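Local coordinates for polyhedrin (Antheraea mylitta cypovirus 4, PDB 5A9C), which probably forms the crystalline occlusion bodies (polyhedra) in which this insect virus packs its particles, here as a base-domain-deleted form, at residues R50-Y56 against P177-N183; L132-V136 against I197-D201. All coordinates share one frame; numbering follows the deposited sequence.

Interaction 1: R50-Y56 against P177-N183; sequences RYKAFDY and PNVIEFN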
loop_
_atom_site.group_PDB
_atom_site.type_symbol
_atom_site.label_atom_id
_atom_site.label_comp_id
_atom_site.label_asym_id
_atom_site.label_seq_id
_atom_site.Cartn_x
_atom_site.Cartn_y
_atom_site.Cartn_z
ATOM N N ARG A 50 -7.652 -28.029 -1.876
ATOM C CA ARG A 50 -6.480 -27.170 -1.979
ATOM C C ARG A 50 -6.627 -25.966 -1.055
ATOM O O ARG A 50 -7.731 -25.628 -0.634
ATOM C CB ARG A 50 -6.294 -26.690 -3.419
ATOM C CG ARG A 50 -6.227 -27.809 -4.442
ATOM C CD ARG A 50 -5.922 -27.268 -5.829
ATOM N NE ARG A 50 -4.827 -28.003 -6.452
ATOM C CZ ARG A 50 -3.553 -27.628 -6.404
ATOM N NH1 ARG A 50 -3.209 -26.516 -5.767
ATOM N NH2 ARG A 50 -2.622 -28.364 -6.997
ATOM N N TYR A 51 -5.500 -25.333 -0.744
ATOM C CA TYR A 51 -5.472 -24.134 0.086
ATOM C C TYR A 51 -4.625 -23.062 -0.582
ATOM O O TYR A 51 -3.727 -23.366 -1.370
ATOM C CB TYR A 51 -4.865 -24.435 1.460
ATOM C CG TYR A 51 -5.765 -25.174 2.428
ATOM C CD1 TYR A 51 -6.037 -26.528 2.264
ATOM C CD2 TYR A 51 -6.324 -24.521 3.522
ATOM C CE1 TYR A 51 -6.851 -27.207 3.154
ATOM C CE2 TYR A 51 -7.138 -25.195 4.422
ATOM C CZ TYR A 51 -7.399 -26.535 4.231
ATOM O OH TYR A 51 -8.209 -27.206 5.119
ATOM N N LYS A 52 -4.911 -21.806 -0.265
ATOM C CA LYS A 52 -4.032 -20.711 -0.651
ATOM C C LYS A 52 -3.745 -19.848 0.568
ATOM O O LYS A 52 -4.657 -19.473 1.303
ATOM C CB LYS A 52 -4.636 -19.869 -1.775
ATOM C CG LYS A 52 -3.691 -18.788 -2.282
ATOM C CD LYS A 52 -4.016 -18.352 -3.703
ATOM C CE LYS A 52 -5.338 -17.613 -3.789
ATOM N NZ LYS A 52 -5.638 -17.193 -5.193
ATOM N N ALA A 53 -2.471 -19.544 0.784
ATOM C CA ALA A 53 -2.069 -18.796 1.965
ATOM C C ALA A 53 -1.593 -17.393 1.614
ATOM O O ALA A 53 -0.810 -17.205 0.683
ATOM C CB ALA A 53 -0.983 -19.552 2.725
ATOM N N PHE A 54 -2.094 -16.412 2.356
ATOM C CA PHE A 54 -1.585 -15.050 2.286
ATOM C C PHE A 54 -0.766 -14.791 3.543
ATOM O O PHE A 54 -1.314 -14.589 4.628
ATOM C CB PHE A 54 -2.733 -14.050 2.151
ATOM C CG PHE A 54 -3.599 -14.293 0.949
ATOM C CD1 PHE A 54 -4.641 -15.205 1.003
ATOM C CD2 PHE A 54 -3.351 -13.639 -0.246
ATOM C CE1 PHE A 54 -5.431 -15.444 -0.105
ATOM C CE2 PHE A 54 -4.138 -13.875 -1.357
ATOM C CZ PHE A 54 -5.178 -14.778 -1.287
ATOM N N ASP A 55 0.553 -14.808 3.379
ATOM C CA ASP A 55 1.495 -14.815 4.492
ATOM C C ASP A 55 2.178 -13.459 4.644
ATOM O O ASP A 55 2.947 -13.045 3.776
ATOM C CB ASP A 55 2.541 -15.899 4.239
ATOM C CG ASP A 55 3.420 -16.167 5.441
ATOM O OD1 ASP A 55 3.441 -15.343 6.375
ATOM O OD2 ASP A 55 4.100 -17.213 5.434
ATOM N N TYR A 56 1.898 -12.774 5.750
ATOM C CA TYR A 56 2.429 -11.434 5.980
ATOM C C TYR A 56 3.407 -11.413 7.149
ATOM O O TYR A 56 3.088 -11.872 8.242
ATOM C CB TYR A 56 1.299 -10.441 6.271
ATOM C CG TYR A 56 0.205 -10.404 5.226
ATOM C CD1 TYR A 56 -0.890 -11.250 5.313
ATOM C CD2 TYR A 56 0.267 -9.518 4.157
ATOM C CE1 TYR A 56 -1.895 -11.222 4.368
ATOM C CE2 TYR A 56 -0.731 -9.481 3.200
ATOM C CZ TYR A 56 -1.811 -10.337 3.311
ATOM O OH TYR A 56 -2.809 -10.307 2.367
ATOM N N PRO A 177 4.378 -9.461 2.050
ATOM C CA PRO A 177 3.381 -10.479 1.709
ATOM C C PRO A 177 3.926 -11.559 0.786
ATOM O O PRO A 177 4.721 -11.274 -0.113
ATOM C CB PRO A 177 2.302 -9.679 0.960
ATOM C CG PRO A 177 2.702 -8.224 1.078
ATOM C CD PRO A 177 4.179 -8.234 1.266
ATOM N N ASN A 178 3.498 -12.794 1.017
ATOM C CA ASN A 178 3.693 -13.873 0.060
ATOM C C ASN A 178 2.405 -14.656 -0.128
ATOM O O ASN A 178 1.651 -14.873 0.822
ATOM C CB ASN A 178 4.822 -14.807 0.490
ATOM C CG ASN A 178 6.161 -14.394 -0.077
ATOM O OD1 ASN A 178 6.418 -14.559 -1.272
ATOM N ND2 ASN A 178 7.023 -13.854 0.775
ATOM N N VAL A 179 2.147 -15.067 -1.362
ATOM C CA VAL A 179 0.988 -15.895 -1.650
ATOM C C VAL A 179 1.481 -17.289 -1.997
ATOM O O VAL A 179 2.301 -17.461 -2.900
ATOM C CB VAL A 179 0.152 -15.328 -2.807
ATOM C CG1 VAL A 179 -1.114 -16.146 -2.992
ATOM C CG2 VAL A 179 -0.189 -13.870 -2.541
ATOM N N ILE A 180 0.991 -18.280 -1.263
ATOM C CA ILE A 180 1.461 -19.647 -1.423
ATOM C C ILE A 180 0.302 -20.592 -1.700
ATOM O O ILE A 180 -0.711 -20.571 -0.998
ATOM C CB ILE A 180 2.215 -20.114 -0.170
ATOM C CG1 ILE A 180 3.291 -19.090 0.195
ATOM C CG2 ILE A 180 2.823 -21.497 -0.389
ATOM C CD1 ILE A 180 4.010 -19.395 1.469
ATOM N N GLU A 181 0.459 -21.411 -2.733
ATOM C CA GLU A 181 -0.549 -22.398 -3.097
ATOM C C GLU A 181 -0.158 -23.776 -2.577
ATOM O O GLU A 181 0.982 -24.207 -2.737
ATOM C CB GLU A 181 -0.729 -22.440 -4.617
ATOM C CG GLU A 181 -1.253 -21.140 -5.214
ATOM C CD GLU A 181 -1.354 -21.191 -6.727
ATOM O OE1 GLU A 181 -0.613 -21.981 -7.347
ATOM O OE2 GLU A 181 -2.176 -20.440 -7.295
ATOM N N PHE A 182 -1.109 -24.456 -1.945
ATOM C CA PHE A 182 -0.887 -25.800 -1.431
ATOM C C PHE A 182 -1.831 -26.785 -2.106
ATOM O O PHE A 182 -3.006 -26.482 -2.320
ATOM C CB PHE A 182 -1.108 -25.840 0.083
ATOM C CG PHE A 182 -0.213 -24.911 0.853
ATOM C CD1 PHE A 182 -0.605 -23.610 1.119
ATOM C CD2 PHE A 182 1.016 -25.345 1.323
ATOM C CE1 PHE A 182 0.214 -22.757 1.834
ATOM C CE2 PHE A 182 1.840 -24.496 2.035
ATOM C CZ PHE A 182 1.437 -23.200 2.293
ATOM N N ASN A 183 -1.318 -27.967 -2.435
ATOM C CA ASN A 183 -2.133 -29.002 -3.065
ATOM C C ASN A 183 -3.072 -29.689 -2.078
ATOM O O ASN A 183 -4.204 -30.024 -2.417
ATOM C CB ASN A 183 -1.246 -30.046 -3.753
ATOM C CG ASN A 183 -0.409 -29.456 -4.872
ATOM O OD1 ASN A 183 -0.804 -28.480 -5.510
ATOM N ND2 ASN A 183 0.757 -30.045 -5.114
HETATM O O HOH W 1 -4.674 -18.582 -7.391
#
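A53 and I180 form a hydrogen-bonded pair: A53 N donates to I180 O at 2.7 Å, and I180 N answers to A53 O. The same two-way exchange joins Y51 with F182 and D55 with N178, six backbone bonds in all, so 51-56 and 177-182 run as antiparallel neighbours in one sheet. Beyond the last pair, R50 NH2 is modelled 2.4 Å from N183 OD1, too short for the bond to be more than doubtful; the guanidinium and amide planes stand 73° apart. K52 and E181 do not touch through their charges. Instead, a water accepts a hydrogen bond from K52 NZ at 2.8 Å and donates one to E181 OE2, while NZ also bonds to the carbonyls of L72 and E70.

The packing divides between two faces. On the face of K52, F54 and Y56, the two methyls of V179 split the work: CG1, anti to the backbone N (chi1 -175°), reaches K52 CD at 3.7 Å, and CG2 lies alongside the F54 ring at CD2. Next along, P177 CB touches the CD2-CE2 side of the Y56 ring. On the other face A53 CB sits in the plane of the F182 ring, 3.5 Å from CE1 at its edge.

Helix 185-195 covers this second face, where Y191 stacks edge-to-face with F182 and bonds to D55 OD2, which also salt-bridges R39. N178 ND2 reaches M102 O of the second subunit. Strand 61-66 packs on F54 and Y56. Strand 38-45 flanks 51-58 on its other side, whereas 176-182 is the outermost strand within the chain.

Interaction 2: L132-V136 against I197-D201; sequences LSRAV and IAYID
A198 lays its methyl against S133, CB to CB at 3.7 Å, where the segment after helix 185-195 crosses a face of the six-stranded antiparallel sheet of the polyhedrin fold. This is face packing, with the 197-201 backbone layered over strand 133-139 and not paired with it. Just before the contact, I197 turns its side chain onto strands 38-45 and 81-87 and packs against W110 of the second subunit.

The A198 methyl bridges more than one residue of the strand: besides S133 CB it lies 4.0 Å from R134 O and the same distance from A135 CB. R134, between S133 and A135, starts its side chain away from 197-201; its guanidinium makes a cation-pi contact with W92, and NH1 donates to S133 O from above the carbonyl plane. The A198 backbone is held by strand 81-87: A198 N donates to N87 OD1 and A198 O bonds with S85 OG. N87 OD1 also bonds with S133 OG, so one amide oxygen ties the two segments together indirectly. S210 OG is a second partner of that serine hydroxyl.

Y199 points the other way, among V188, I189 and A192 of helix 185-195, with its ring edge-to-face against F43 and its hydroxyl bonded to E185. Its backbone hydrogen-bonds with V207, a short antiparallel pairing with 206-208.

I200 comes back toward the strand. Its CG1 is anti to the carbonyl carbon (chi1 -49°) and the chain is extended beyond it (chi2 174°), which carries CD1 onto A135. The I200 CD1 methyl ends 3.7 Å from A135 CB and 3.9 Å from A135 O.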
loop_
_atom_site.group_PDB
_atom_site.type_symbol
_atom_site.label_atom_id
_atom_site.label_comp_id
_atom_site.label_asym_id
_atom_site.label_seq_id
_atom_site.Cartn_x
_atom_site.Cartn_y
_atom_site.Cartn_z
ATOM N N LEU A 132 2.486 -17.049 22.029
ATOM C CA LEU A 132 2.813 -16.207 20.883
ATOM C C LEU A 132 1.743 -16.200 19.795
ATOM O O LEU A 132 1.818 -15.404 18.860
ATOM C CB LEU A 132 4.143 -16.651 20.267
ATOM C CG LEU A 132 5.428 -16.192 20.961
ATOM C CD1 LEU A 132 6.626 -16.964 20.437
ATOM C CD2 LEU A 132 5.629 -14.692 20.783
ATOM N N SER A 133 0.747 -17.072 19.907
ATOM C CA SER A 133 -0.132 -17.317 18.765
ATOM C C SER A 133 -1.621 -17.416 19.084
ATOM O O SER A 133 -2.015 -17.954 20.118
ATOM C CB SER A 133 0.306 -18.593 18.041
ATOM O OG SER A 133 1.637 -18.491 17.570
ATOM N N ARG A 134 -2.437 -16.891 18.172
ATOM C CA ARG A 134 -3.880 -17.113 18.182
ATOM C C ARG A 134 -4.329 -17.528 16.781
ATOM O O ARG A 134 -3.678 -17.199 15.791
ATOM C CB ARG A 134 -4.629 -15.844 18.600
ATOM C CG ARG A 134 -4.218 -15.262 19.938
ATOM C CD ARG A 134 -4.614 -16.165 21.086
ATOM N NE ARG A 134 -4.536 -15.470 22.366
ATOM C CZ ARG A 134 -3.438 -15.389 23.112
ATOM N NH1 ARG A 134 -2.306 -15.957 22.708
ATOM N NH2 ARG A 134 -3.473 -14.733 24.266
ATOM N N ALA A 135 -5.438 -18.253 16.692
ATOM C CA ALA A 135 -5.979 -18.624 15.389
ATOM C C ALA A 135 -7.500 -18.679 15.430
ATOM O O ALA A 135 -8.094 -19.007 16.456
ATOM C CB ALA A 135 -5.403 -19.955 14.925
ATOM N N VAL A 136 -8.132 -18.349 14.311
ATOM C CA VAL A 136 -9.584 -18.360 14.248
ATOM C C VAL A 136 -10.036 -18.822 12.876
ATOM O O VAL A 136 -9.442 -18.454 11.861
ATOM C CB VAL A 136 -10.176 -16.959 14.549
ATOM C CG1 VAL A 136 -9.677 -15.941 13.540
ATOM C CG2 VAL A 136 -11.697 -17.008 14.555
ATOM N N ILE A 197 4.069 -21.199 13.099
ATOM C CA ILE A 197 2.859 -20.382 13.147
ATOM C C ILE A 197 1.640 -21.235 13.488
ATOM O O ILE A 197 1.586 -22.415 13.156
ATOM C CB ILE A 197 2.599 -19.660 11.811
ATOM C CG1 ILE A 197 2.579 -20.667 10.660
ATOM C CG2 ILE A 197 3.637 -18.559 11.581
ATOM C CD1 ILE A 197 2.263 -20.055 9.312
ATOM N N ALA A 198 0.662 -20.633 14.152
ATOM C CA ALA A 198 -0.542 -21.355 14.530
ATOM C C ALA A 198 -1.313 -21.827 13.306
ATOM O O ALA A 198 -1.406 -21.114 12.305
ATOM C CB ALA A 198 -1.432 -20.484 15.402
ATOM N N TYR A 199 -1.855 -23.038 13.390
ATOM C CA TYR A 199 -2.778 -23.540 12.379
ATOM C C TYR A 199 -3.773 -24.498 13.023
ATOM O O TYR A 199 -3.438 -25.216 13.961
ATOM C CB TYR A 199 -2.038 -24.224 11.221
ATOM C CG TYR A 199 -2.975 -24.817 10.191
ATOM C CD1 TYR A 199 -3.696 -24.000 9.326
ATOM C CD2 TYR A 199 -3.151 -26.193 10.092
ATOM C CE1 TYR A 199 -4.564 -24.545 8.386
ATOM C CE2 TYR A 199 -4.013 -26.739 9.160
ATOM C CZ TYR A 199 -4.717 -25.915 8.312
ATOM O OH TYR A 199 -5.579 -26.471 7.387
ATOM N N ILE A 200 -5.001 -24.490 12.516
ATOM C CA ILE A 200 -6.053 -25.370 13.015
ATOM C C ILE A 200 -6.438 -26.329 11.900
ATOM O O ILE A 200 -6.910 -25.897 10.846
ATOM C CB ILE A 200 -7.300 -24.565 13.424
ATOM C CG1 ILE A 200 -6.903 -23.399 14.331
ATOM C CG2 ILE A 200 -8.338 -25.471 14.097
ATOM C CD1 ILE A 200 -8.052 -22.477 14.669
ATOM N N ASP A 201 -6.224 -27.625 12.114
ATOM C CA ASP A 201 -6.501 -28.596 11.062
ATOM C C ASP A 201 -8.003 -28.820 10.887
ATOM O O ASP A 201 -8.811 -28.276 11.636
ATOM C CB ASP A 201 -5.729 -29.914 11.263
ATOM C CG ASP A 201 -6.336 -30.817 12.333
ATOM O OD1 ASP A 201 -7.475 -30.573 12.786
ATOM O OD2 ASP A 201 -5.659 -31.800 12.707
#

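Overall arrangement
Both interactions involve the six-stranded sheet, but they use it differently. Interaction 1 is made within the sheet and is held by backbone hydrogen bonds; its strand 176-182 is outermost within the chain, and the contact is partly buried and carries charged, water-bridged side chains beside a subunit interface. Interaction 2 is buried, about 7 Å from the chain centre against 12 Å for interaction 1 (centre to centre), and rests on small aliphatic contacts across a face. The two centres lie about 15 Å apart. Helix 185-195 follows 177-183 and leads into 197-201, and the contacts meet where Y51 OH packs 3.6 Å from Y199 OH.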